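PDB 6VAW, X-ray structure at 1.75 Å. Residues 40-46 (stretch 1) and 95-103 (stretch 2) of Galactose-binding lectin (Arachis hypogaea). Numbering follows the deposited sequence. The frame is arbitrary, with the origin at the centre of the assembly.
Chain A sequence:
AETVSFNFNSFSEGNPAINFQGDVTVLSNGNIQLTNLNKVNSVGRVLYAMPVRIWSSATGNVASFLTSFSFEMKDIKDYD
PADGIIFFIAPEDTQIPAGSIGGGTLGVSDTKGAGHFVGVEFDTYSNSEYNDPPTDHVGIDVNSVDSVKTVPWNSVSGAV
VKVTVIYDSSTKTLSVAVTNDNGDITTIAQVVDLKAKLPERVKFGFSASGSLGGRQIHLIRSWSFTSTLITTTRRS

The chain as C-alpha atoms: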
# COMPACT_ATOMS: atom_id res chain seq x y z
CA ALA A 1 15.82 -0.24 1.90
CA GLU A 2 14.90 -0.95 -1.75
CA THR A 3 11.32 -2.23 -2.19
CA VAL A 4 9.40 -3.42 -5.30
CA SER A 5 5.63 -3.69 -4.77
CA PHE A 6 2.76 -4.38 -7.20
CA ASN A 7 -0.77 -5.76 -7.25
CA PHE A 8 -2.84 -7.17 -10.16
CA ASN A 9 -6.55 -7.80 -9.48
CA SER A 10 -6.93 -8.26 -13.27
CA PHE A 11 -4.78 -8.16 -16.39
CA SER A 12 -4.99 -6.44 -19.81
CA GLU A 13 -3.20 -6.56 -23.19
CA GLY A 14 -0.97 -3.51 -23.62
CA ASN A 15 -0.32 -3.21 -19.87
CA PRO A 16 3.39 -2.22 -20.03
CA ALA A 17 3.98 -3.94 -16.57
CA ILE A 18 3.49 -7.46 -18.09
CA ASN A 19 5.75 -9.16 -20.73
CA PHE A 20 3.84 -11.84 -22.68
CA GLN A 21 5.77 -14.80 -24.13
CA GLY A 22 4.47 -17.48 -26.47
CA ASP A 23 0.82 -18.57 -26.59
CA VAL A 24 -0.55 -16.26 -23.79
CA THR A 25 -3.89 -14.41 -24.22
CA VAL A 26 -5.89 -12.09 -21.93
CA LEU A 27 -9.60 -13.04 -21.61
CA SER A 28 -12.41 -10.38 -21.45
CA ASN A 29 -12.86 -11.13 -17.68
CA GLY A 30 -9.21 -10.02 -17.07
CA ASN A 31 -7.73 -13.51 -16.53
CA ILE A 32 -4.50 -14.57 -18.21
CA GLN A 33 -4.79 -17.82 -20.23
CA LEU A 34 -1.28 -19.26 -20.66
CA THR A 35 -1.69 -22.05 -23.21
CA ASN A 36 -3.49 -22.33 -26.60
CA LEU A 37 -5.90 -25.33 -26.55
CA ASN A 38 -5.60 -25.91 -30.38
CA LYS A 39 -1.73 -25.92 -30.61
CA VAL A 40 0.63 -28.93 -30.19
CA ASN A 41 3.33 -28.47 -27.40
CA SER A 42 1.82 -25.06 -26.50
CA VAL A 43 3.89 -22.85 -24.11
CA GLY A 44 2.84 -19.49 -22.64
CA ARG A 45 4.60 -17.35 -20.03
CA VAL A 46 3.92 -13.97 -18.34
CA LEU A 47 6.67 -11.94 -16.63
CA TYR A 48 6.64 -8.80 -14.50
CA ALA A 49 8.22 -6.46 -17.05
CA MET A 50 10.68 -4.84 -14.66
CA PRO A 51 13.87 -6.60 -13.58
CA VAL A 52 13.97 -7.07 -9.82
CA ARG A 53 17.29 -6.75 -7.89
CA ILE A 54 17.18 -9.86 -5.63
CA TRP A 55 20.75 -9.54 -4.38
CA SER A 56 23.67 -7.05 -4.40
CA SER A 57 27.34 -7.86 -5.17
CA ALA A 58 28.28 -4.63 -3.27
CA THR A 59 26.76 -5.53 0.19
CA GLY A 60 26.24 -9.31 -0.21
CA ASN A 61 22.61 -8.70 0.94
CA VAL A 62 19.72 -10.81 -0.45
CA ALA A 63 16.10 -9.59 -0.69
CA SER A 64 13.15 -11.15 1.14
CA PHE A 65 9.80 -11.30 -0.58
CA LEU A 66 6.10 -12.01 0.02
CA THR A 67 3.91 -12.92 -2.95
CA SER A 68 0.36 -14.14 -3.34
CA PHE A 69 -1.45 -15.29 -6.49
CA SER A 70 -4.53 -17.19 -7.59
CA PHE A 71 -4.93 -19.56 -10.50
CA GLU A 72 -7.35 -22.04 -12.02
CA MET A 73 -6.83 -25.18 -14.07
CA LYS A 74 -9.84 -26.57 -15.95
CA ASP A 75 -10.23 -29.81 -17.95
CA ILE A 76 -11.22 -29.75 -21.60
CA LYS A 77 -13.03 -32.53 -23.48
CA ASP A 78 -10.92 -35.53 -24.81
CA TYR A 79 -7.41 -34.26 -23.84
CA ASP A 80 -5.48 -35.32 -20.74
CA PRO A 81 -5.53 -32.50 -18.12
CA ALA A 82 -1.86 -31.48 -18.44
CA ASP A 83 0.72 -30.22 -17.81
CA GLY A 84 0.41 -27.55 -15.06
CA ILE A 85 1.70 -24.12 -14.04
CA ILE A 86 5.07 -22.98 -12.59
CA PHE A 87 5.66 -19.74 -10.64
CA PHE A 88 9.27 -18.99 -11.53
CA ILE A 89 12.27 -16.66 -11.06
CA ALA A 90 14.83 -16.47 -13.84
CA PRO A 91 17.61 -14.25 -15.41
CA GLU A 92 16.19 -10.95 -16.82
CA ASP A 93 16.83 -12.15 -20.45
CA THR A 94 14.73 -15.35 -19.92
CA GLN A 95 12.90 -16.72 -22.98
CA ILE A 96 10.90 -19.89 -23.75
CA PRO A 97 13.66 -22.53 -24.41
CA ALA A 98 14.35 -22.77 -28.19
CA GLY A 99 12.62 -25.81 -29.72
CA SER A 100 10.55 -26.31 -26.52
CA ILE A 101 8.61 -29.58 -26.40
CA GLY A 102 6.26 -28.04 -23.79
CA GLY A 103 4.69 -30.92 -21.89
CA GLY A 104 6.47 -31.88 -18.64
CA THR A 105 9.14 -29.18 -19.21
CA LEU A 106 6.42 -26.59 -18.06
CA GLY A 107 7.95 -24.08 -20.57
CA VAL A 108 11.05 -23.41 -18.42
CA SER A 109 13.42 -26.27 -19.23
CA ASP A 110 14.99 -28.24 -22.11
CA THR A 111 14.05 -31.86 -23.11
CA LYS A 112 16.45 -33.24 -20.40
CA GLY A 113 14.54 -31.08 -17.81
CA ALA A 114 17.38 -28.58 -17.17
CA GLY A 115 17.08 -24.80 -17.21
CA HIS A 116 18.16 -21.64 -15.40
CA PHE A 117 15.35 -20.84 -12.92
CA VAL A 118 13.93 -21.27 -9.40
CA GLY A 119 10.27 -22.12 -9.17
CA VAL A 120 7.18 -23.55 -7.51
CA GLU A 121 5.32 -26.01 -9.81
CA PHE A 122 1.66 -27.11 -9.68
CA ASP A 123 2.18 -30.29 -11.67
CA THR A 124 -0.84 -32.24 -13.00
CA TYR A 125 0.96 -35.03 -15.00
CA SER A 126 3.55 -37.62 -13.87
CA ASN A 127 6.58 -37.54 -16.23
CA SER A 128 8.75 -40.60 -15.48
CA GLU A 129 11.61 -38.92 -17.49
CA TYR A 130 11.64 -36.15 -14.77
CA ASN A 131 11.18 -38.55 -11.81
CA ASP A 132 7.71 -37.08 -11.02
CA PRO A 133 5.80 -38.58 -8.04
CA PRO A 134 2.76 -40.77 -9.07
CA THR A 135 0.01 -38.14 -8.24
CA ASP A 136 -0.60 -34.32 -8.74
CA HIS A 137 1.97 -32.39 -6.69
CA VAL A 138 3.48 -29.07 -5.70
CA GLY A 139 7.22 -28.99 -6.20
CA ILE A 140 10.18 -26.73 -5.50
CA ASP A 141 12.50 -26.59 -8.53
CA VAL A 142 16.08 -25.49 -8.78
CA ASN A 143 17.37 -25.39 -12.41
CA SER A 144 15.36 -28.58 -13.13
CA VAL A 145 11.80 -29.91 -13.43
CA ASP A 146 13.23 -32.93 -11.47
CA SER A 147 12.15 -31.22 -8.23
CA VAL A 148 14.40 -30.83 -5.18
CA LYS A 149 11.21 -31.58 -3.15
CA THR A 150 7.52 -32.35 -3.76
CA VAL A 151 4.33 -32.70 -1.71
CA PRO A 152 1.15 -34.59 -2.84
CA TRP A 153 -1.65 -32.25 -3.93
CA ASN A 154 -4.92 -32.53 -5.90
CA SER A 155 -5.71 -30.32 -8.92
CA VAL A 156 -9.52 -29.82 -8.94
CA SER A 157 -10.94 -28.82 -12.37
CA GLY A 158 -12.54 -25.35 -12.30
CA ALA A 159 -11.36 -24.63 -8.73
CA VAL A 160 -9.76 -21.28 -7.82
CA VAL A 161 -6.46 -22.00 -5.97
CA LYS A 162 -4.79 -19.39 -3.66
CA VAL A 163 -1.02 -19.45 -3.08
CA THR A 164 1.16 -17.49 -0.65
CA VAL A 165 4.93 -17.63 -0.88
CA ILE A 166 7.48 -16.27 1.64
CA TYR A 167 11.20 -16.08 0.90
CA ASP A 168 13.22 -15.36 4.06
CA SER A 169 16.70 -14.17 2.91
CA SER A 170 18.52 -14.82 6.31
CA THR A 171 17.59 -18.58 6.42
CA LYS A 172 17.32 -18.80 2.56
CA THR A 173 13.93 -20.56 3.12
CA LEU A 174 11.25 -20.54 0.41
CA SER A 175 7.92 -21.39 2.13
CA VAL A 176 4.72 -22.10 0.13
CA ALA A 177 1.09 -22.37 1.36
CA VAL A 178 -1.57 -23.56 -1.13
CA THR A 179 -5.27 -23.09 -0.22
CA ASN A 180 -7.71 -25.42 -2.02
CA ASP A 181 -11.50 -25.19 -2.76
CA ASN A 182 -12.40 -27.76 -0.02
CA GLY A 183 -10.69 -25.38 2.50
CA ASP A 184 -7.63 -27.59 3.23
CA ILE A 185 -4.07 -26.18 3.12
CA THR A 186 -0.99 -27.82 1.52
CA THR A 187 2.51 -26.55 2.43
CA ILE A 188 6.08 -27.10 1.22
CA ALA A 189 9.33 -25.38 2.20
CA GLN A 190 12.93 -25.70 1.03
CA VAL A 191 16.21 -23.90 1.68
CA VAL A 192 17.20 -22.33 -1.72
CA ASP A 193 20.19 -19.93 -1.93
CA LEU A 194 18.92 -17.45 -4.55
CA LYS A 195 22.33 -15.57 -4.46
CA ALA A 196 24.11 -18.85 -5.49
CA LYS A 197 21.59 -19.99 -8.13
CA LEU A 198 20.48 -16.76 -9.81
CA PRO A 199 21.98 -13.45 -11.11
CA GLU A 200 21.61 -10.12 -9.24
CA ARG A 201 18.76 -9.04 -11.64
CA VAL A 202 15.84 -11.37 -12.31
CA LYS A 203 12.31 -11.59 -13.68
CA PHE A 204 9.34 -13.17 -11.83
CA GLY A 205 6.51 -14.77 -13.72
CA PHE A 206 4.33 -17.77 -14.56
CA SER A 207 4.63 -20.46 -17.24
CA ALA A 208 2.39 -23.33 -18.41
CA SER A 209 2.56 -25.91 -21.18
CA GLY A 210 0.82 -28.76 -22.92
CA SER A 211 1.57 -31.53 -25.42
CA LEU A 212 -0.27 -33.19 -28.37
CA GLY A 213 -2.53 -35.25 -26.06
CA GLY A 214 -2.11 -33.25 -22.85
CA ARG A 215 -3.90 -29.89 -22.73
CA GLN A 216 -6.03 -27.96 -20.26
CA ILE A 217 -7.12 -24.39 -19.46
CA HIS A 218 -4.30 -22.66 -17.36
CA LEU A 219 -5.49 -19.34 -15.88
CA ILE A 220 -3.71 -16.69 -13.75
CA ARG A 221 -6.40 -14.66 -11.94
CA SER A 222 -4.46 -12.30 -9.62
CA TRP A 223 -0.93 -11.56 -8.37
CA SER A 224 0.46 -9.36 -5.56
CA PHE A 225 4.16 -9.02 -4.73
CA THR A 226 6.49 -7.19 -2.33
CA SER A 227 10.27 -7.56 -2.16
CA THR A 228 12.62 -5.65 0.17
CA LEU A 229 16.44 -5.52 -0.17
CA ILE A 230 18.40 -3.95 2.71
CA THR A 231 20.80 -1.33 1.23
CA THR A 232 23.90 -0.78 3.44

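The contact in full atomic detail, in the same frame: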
# COMPACT_ATOMS: atom_id res chain seq x y z
N VAL A 40 -0.18 -27.83 -30.72
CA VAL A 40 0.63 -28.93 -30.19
C VAL A 40 1.84 -28.33 -29.42
O VAL A 40 2.41 -27.34 -29.88
CB VAL A 40 1.07 -29.94 -31.28
CG1 VAL A 40 2.01 -31.01 -30.72
CG2 VAL A 40 -0.14 -30.60 -31.93
N ASN A 41 2.19 -28.90 -28.24
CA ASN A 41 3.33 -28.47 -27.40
C ASN A 41 3.26 -26.96 -27.09
O ASN A 41 4.28 -26.27 -27.14
CB ASN A 41 4.68 -28.83 -28.08
CG ASN A 41 4.92 -30.32 -28.26
OD1 ASN A 41 5.85 -30.75 -28.95
ND2 ASN A 41 4.14 -31.14 -27.60
N SER A 42 2.05 -26.46 -26.81
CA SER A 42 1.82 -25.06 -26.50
C SER A 42 2.56 -24.63 -25.21
O SER A 42 2.64 -25.41 -24.27
CB SER A 42 0.32 -24.78 -26.34
OG SER A 42 0.08 -23.45 -25.96
N VAL A 43 3.17 -23.45 -25.24
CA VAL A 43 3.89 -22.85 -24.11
C VAL A 43 3.52 -21.37 -24.08
O VAL A 43 3.61 -20.68 -25.10
CB VAL A 43 5.43 -23.05 -24.14
CG1 VAL A 43 6.10 -22.29 -22.99
CG2 VAL A 43 5.82 -24.52 -24.10
N GLY A 44 3.15 -20.90 -22.90
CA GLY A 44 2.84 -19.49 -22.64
C GLY A 44 3.41 -19.07 -21.30
O GLY A 44 3.36 -19.84 -20.34
N ARG A 45 4.01 -17.88 -21.25
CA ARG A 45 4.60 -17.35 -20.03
C ARG A 45 4.30 -15.86 -19.90
O ARG A 45 4.20 -15.16 -20.92
CB ARG A 45 6.12 -17.57 -19.96
CG ARG A 45 6.65 -18.82 -20.68
CD ARG A 45 8.02 -19.26 -20.19
NE ARG A 45 9.04 -18.22 -20.31
CZ ARG A 45 10.33 -18.42 -20.05
NH1 ARG A 45 10.76 -19.63 -19.69
NH2 ARG A 45 11.19 -17.43 -20.15
N VAL A 46 4.11 -15.38 -18.66
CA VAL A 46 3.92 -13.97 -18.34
C VAL A 46 5.00 -13.59 -17.34
O VAL A 46 5.26 -14.36 -16.41
CB VAL A 46 2.50 -13.56 -17.87
CG1 VAL A 46 1.48 -13.80 -18.96
CG2 VAL A 46 2.09 -14.26 -16.57
N GLN A 95 13.78 -16.45 -21.84
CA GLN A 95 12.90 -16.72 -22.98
C GLN A 95 12.45 -18.17 -22.94
O GLN A 95 13.13 -19.00 -22.35
CB GLN A 95 13.63 -16.44 -24.32
CG GLN A 95 13.98 -14.96 -24.61
CD GLN A 95 12.80 -14.04 -24.84
OE1 GLN A 95 12.77 -12.91 -24.34
NE2 GLN A 95 11.82 -14.46 -25.62
N ILE A 96 11.32 -18.48 -23.59
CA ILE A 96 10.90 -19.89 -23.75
C ILE A 96 12.08 -20.65 -24.38
O ILE A 96 12.65 -20.15 -25.35
CB ILE A 96 9.60 -20.02 -24.59
CG1 ILE A 96 8.41 -19.34 -23.89
CG2 ILE A 96 9.28 -21.51 -24.90
CD1 ILE A 96 7.15 -19.13 -24.76
N PRO A 97 12.53 -21.80 -23.82
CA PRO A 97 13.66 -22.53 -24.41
C PRO A 97 13.44 -22.82 -25.90
O PRO A 97 12.33 -23.18 -26.31
CB PRO A 97 13.72 -23.81 -23.59
CG PRO A 97 13.12 -23.46 -22.29
CD PRO A 97 12.01 -22.52 -22.63
N ALA A 98 14.47 -22.56 -26.73
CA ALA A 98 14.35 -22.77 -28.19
C ALA A 98 14.08 -24.25 -28.49
O ALA A 98 14.71 -25.13 -27.91
CB ALA A 98 15.59 -22.29 -28.91
N GLY A 99 13.08 -24.48 -29.34
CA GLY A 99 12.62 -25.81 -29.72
C GLY A 99 11.92 -26.54 -28.59
O GLY A 99 11.96 -27.77 -28.53
N SER A 100 11.27 -25.78 -27.68
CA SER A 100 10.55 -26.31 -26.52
C SER A 100 9.51 -27.35 -26.90
O SER A 100 8.67 -27.13 -27.77
CB SER A 100 9.87 -25.18 -25.75
OG SER A 100 9.18 -25.72 -24.64
N ILE A 101 9.55 -28.48 -26.19
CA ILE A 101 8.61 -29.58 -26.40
C ILE A 101 7.38 -29.40 -25.50
O ILE A 101 6.47 -30.23 -25.53
CB ILE A 101 9.29 -30.97 -26.20
CG1 ILE A 101 9.91 -31.13 -24.79
CG2 ILE A 101 10.32 -31.27 -27.32
CD1 ILE A 101 9.86 -32.52 -24.27
N GLY A 102 7.35 -28.31 -24.72
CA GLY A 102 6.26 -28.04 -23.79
C GLY A 102 6.15 -29.20 -22.84
O GLY A 102 7.17 -29.67 -22.30
N GLY A 103 4.95 -29.75 -22.72
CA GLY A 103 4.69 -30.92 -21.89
C GLY A 103 5.18 -30.78 -20.45
O GLY A 103 4.90 -29.77 -19.79
O HOH W 1 8.17 -28.62 -30.13
O HOH W 2 6.59 -25.30 -28.24

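No direct hydrogen bond joins these two stretches; they are held by side-chain packing and by water. Stretch 1 enters a strand at Val43, whereas stretch 2 is an irregular loop containing a type II turn from Pro97 to Ser100, and the backbones come closest where Asn41 CA lies 4.7 Å from Gly102 CA.

Along the strand the side chains alternate, so Val43 and Arg45 both point toward the loop while Gly44 between them offers none. Val43, with chi1 near 175° (t), spreads its two methyls over different partners: CG1 lies 3.8 Å from Ile96 CD1, an apolar contact, and CG2 lies 3.6 Å from both Ser100 OG and Gly102 CA. Ile96 leaves its backbone sideways, but its m,t conformation extends the chain so that its end approaches the strand. Ser100, at chi1 179° (t), has its hydroxyl occupied within the loop, accepting a hydrogen bond from Gly102 N (N to OG, 3.2 Å).

Gly102 suits its place twice over. Its phi of 58° with psi of -127° is readily adopted by glycine, and a CB here would lie only 3.1 Å from Asn41 O and 3.4 Å from Val43 CG2.

Arg45 bends at chi3 (-57°, m) after an off-well chi1 of -30°. Its CG packs 3.7 Å from Ile96 CG1, and one guanidinium face lies against the Gln95–Ile96 peptide, with NH2 3.1 Å from Gln95 C. This is a packing contact of the guanidinium face, not a hydrogen bond across the stretches; the guanidinium nitrogens find their hydrogen bonds elsewhere in the structure.

Asn41 has positive phi (53°), a conformation asparagine tolerates comparatively well. Its m side chain sets CG 3.1 Å from Ile101 O, but ND2 makes no hydrogen bond there. Water 1 instead donates to Ser100 O (2.8 Å from the water oxygen) and weakly to Asn41 OD1 (3.4 Å).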